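Local atomic coordinates of TgTwinScan_2721 - E2 domain (Toxoplasma gondii, PDB entry 2F4Z), a protein that probably acts as a ubiquitin-conjugating (E2) enzyme, carrying activated ubiquitin as a thioester and passing it on toward substrate proteins. Residues 176-179 / 180-184. Numbering follows the deposited sequence.
Sequences HPLF and VQTAK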
ATOM      1  N   HIS A 176     -32.017 -12.346   3.447  1.00 41.11           N
ATOM      2  CA  HIS A 176     -30.997 -11.724   2.662  1.00 40.65           C
ATOM      3  C   HIS A 176     -31.547 -10.864   1.539  1.00 40.11           C
ATOM      4  O   HIS A 176     -31.021  -9.783   1.304  1.00 41.17           O
ATOM      5  CB  HIS A 176     -29.980 -12.768   2.148  1.00 40.74           C
ATOM      6  CG  HIS A 176     -28.942 -12.199   1.234  1.00 38.36           C
ATOM      7  ND1 HIS A 176     -28.997 -12.347  -0.129  1.00 36.94           N
ATOM      8  CD2 HIS A 176     -27.843 -11.444   1.490  1.00 38.48           C
ATOM      9  CE1 HIS A 176     -27.977 -11.712  -0.682  1.00 39.87           C
ATOM     10  NE2 HIS A 176     -27.267 -11.147   0.279  1.00 38.50           N
ATOM     11  N   PRO A 177     -32.560 -11.354   0.785  1.00 39.15           N
ATOM     12  CA  PRO A 177     -33.108 -10.472  -0.270  1.00 37.32           C
ATOM     13  C   PRO A 177     -33.735  -9.149   0.260  1.00 35.88           C
ATOM     14  O   PRO A 177     -33.755  -8.180  -0.465  1.00 35.46           O
ATOM     15  CB  PRO A 177     -34.174 -11.352  -0.958  1.00 38.27           C
ATOM     16  CG  PRO A 177     -33.809 -12.785  -0.589  1.00 37.46           C
ATOM     17  CD  PRO A 177     -33.206 -12.687   0.785  1.00 39.04           C
ATOM     18  N   LEU A 178     -34.220  -9.143   1.505  1.00 34.95           N
ATOM     19  CA  LEU A 178     -34.689  -7.938   2.161  1.00 34.53           C
ATOM     20  C   LEU A 178     -33.488  -7.009   2.509  1.00 34.70           C
ATOM     21  O   LEU A 178     -33.605  -5.789   2.372  1.00 33.27           O
ATOM     22  CB  LEU A 178     -35.560  -8.223   3.396  1.00 33.78           C
ATOM     23  CG  LEU A 178     -36.015  -7.010   4.236  1.00 33.41           C
ATOM     24  CD1 LEU A 178     -36.765  -5.962   3.398  1.00 28.55           C
ATOM     25  CD2 LEU A 178     -36.832  -7.410   5.377  1.00 33.92           C
ATOM     26  N   PHE A 179     -32.362  -7.596   2.944  1.00 34.50           N
ATOM     27  CA  PHE A 179     -31.174  -6.839   3.272  1.00 33.46           C
ATOM     28  C   PHE A 179     -30.775  -6.045   2.041  1.00 33.49           C
ATOM     29  O   PHE A 179     -30.485  -4.866   2.147  1.00 33.96           O
ATOM     30  CB  PHE A 179     -29.982  -7.718   3.766  1.00 33.44           C
ATOM     31  CG  PHE A 179     -28.661  -7.021   3.611  1.00 29.88           C
ATOM     32  CD1 PHE A 179     -28.229  -6.121   4.582  1.00 29.73           C
ATOM     33  CD2 PHE A 179     -27.917  -7.183   2.471  1.00 31.22           C
ATOM     34  CE1 PHE A 179     -27.054  -5.403   4.415  1.00 27.17           C
ATOM     35  CE2 PHE A 179     -26.738  -6.473   2.280  1.00 33.59           C
ATOM     36  CZ  PHE A 179     -26.312  -5.585   3.252  1.00 32.05           C
ATOM     37  N   VAL A 180     -30.781  -6.701   0.878  1.00 33.08           N
ATOM     38  CA  VAL A 180     -30.327  -6.105  -0.359  1.00 32.06           C
ATOM     39  C   VAL A 180     -31.302  -4.983  -0.797  1.00 33.31           C
ATOM     40  O   VAL A 180     -30.872  -3.898  -1.257  1.00 30.43           O
ATOM     41  CB  VAL A 180     -30.219  -7.175  -1.416  1.00 31.51           C
ATOM     42  CG1 VAL A 180     -29.914  -6.613  -2.770  1.00 33.29           C
ATOM     43  CG2 VAL A 180     -29.107  -8.195  -1.034  1.00 34.70           C
ATOM     44  N   GLN A 181     -32.613  -5.267  -0.660  1.00 31.67           N
ATOM     45  CA  GLN A 181     -33.665  -4.303  -0.909  1.00 31.86           C
ATOM     46  C   GLN A 181     -33.557  -3.046  -0.024  1.00 29.98           C
ATOM     47  O   GLN A 181     -33.723  -1.928  -0.505  1.00 29.70           O
ATOM     48  CB  GLN A 181     -35.024  -5.006  -0.683  1.00 33.21           C
ATOM     49  CG  GLN A 181     -36.199  -4.578  -1.597  1.00 35.06           C
ATOM     50  CD  GLN A 181     -37.537  -5.175  -1.102  1.00 33.84           C
ATOM     51  OE1 GLN A 181     -37.587  -6.351  -0.639  1.00 33.89           O
ATOM     52  NE2 GLN A 181     -38.606  -4.363  -1.149  1.00 31.29           N
ATOM     53  N   THR A 182     -33.352  -3.244   1.271  1.00 27.87           N
ATOM     54  CA  THR A 182     -33.080  -2.180   2.183  1.00 28.47           C
ATOM     55  C   THR A 182     -31.819  -1.361   1.767  1.00 29.17           C
ATOM     56  O   THR A 182     -31.850  -0.141   1.813  1.00 27.62           O
ATOM     57  CB  THR A 182     -32.937  -2.699   3.574  1.00 29.24           C
ATOM     58  OG1 THR A 182     -34.131  -3.431   3.926  1.00 30.87           O
ATOM     59  CG2 THR A 182     -32.741  -1.512   4.601  1.00 28.68           C
ATOM     60  N   ALA A 183     -30.754  -2.051   1.317  1.00 28.35           N
ATOM     61  CA  ALA A 183     -29.469  -1.407   1.089  1.00 28.39           C
ATOM     62  C   ALA A 183     -29.634  -0.550  -0.143  1.00 28.50           C
ATOM     63  O   ALA A 183     -29.195   0.607  -0.148  1.00 29.76           O
ATOM     64  CB  ALA A 183     -28.336  -2.441   0.934  1.00 27.84           C
ATOM     65  N   LYS A 184     -30.277  -1.102  -1.169  1.00 27.65           N
ATOM     66  CA  LYS A 184     -30.594  -0.349  -2.363  1.00 29.23           C
ATOM     67  C   LYS A 184     -31.537   0.847  -2.151  1.00 28.57           C
ATOM     68  O   LYS A 184     -31.319   1.924  -2.721  1.00 28.84           O
ATOM     69  CB  LYS A 184     -31.081  -1.271  -3.483  1.00 30.57           C
ATOM     70  CG  LYS A 184     -31.726  -0.505  -4.592  1.00 34.72           C
ATOM     71  CD  LYS A 184     -31.944  -1.331  -5.848  1.00 45.23           C
ATOM     72  CE  LYS A 184     -32.619  -0.465  -6.918  1.00 50.55           C
ATOM     73  NZ  LYS A 184     -33.449  -1.295  -7.857  1.00 55.02           N
TER
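Val180 sets its CG2 methyl over one face of the His176 imidazole, one turn earlier in helix 176-190, the last helix of this E2 (UBC) fold. Val180 CG2 lies 4.0 Å from the His176 ring centroid and 26° off the ring normal, displaced toward the CE1 and NE2 rim, which identifies a CH-pi contact. The His176 side chain reaches it because CG stands anti to the backbone N, and the same pair is tied by Val180 N to His176 O at 3.1 Å, an i to i+4 helix bond. The same CG2 also packs against Phe179 CD2 at 3.8 Å, the two side chains crossing at about a right angle. Gln181 N makes the next i to i+4 bond, to Pro177 O, while the Gln181 side chain brings OE1 no closer than 4.1 Å to Leu178 CD1, a loose contact. Thr182 gives Leu178 O two donors: N at 2.8 Å, nearly straight at 174°, and OG1, which comes from above the carbonyl plane. A chi1 of -56° turns this hydroxyl back along the helix, so OG1 donates its hydrogen to Leu178 O, one turn back; the Leu178 and Thr182 side chains also both touch Met171 of helix 166-174. Ala183 lies on the buried side, where the Phe179 ring, which also meets the Trp118 ring, packs against Val168 and Met172. Ala183 N bonds to Phe179 O with a more bent N-H angle, and its CB stands 4.4 Å from Phe179 CZ.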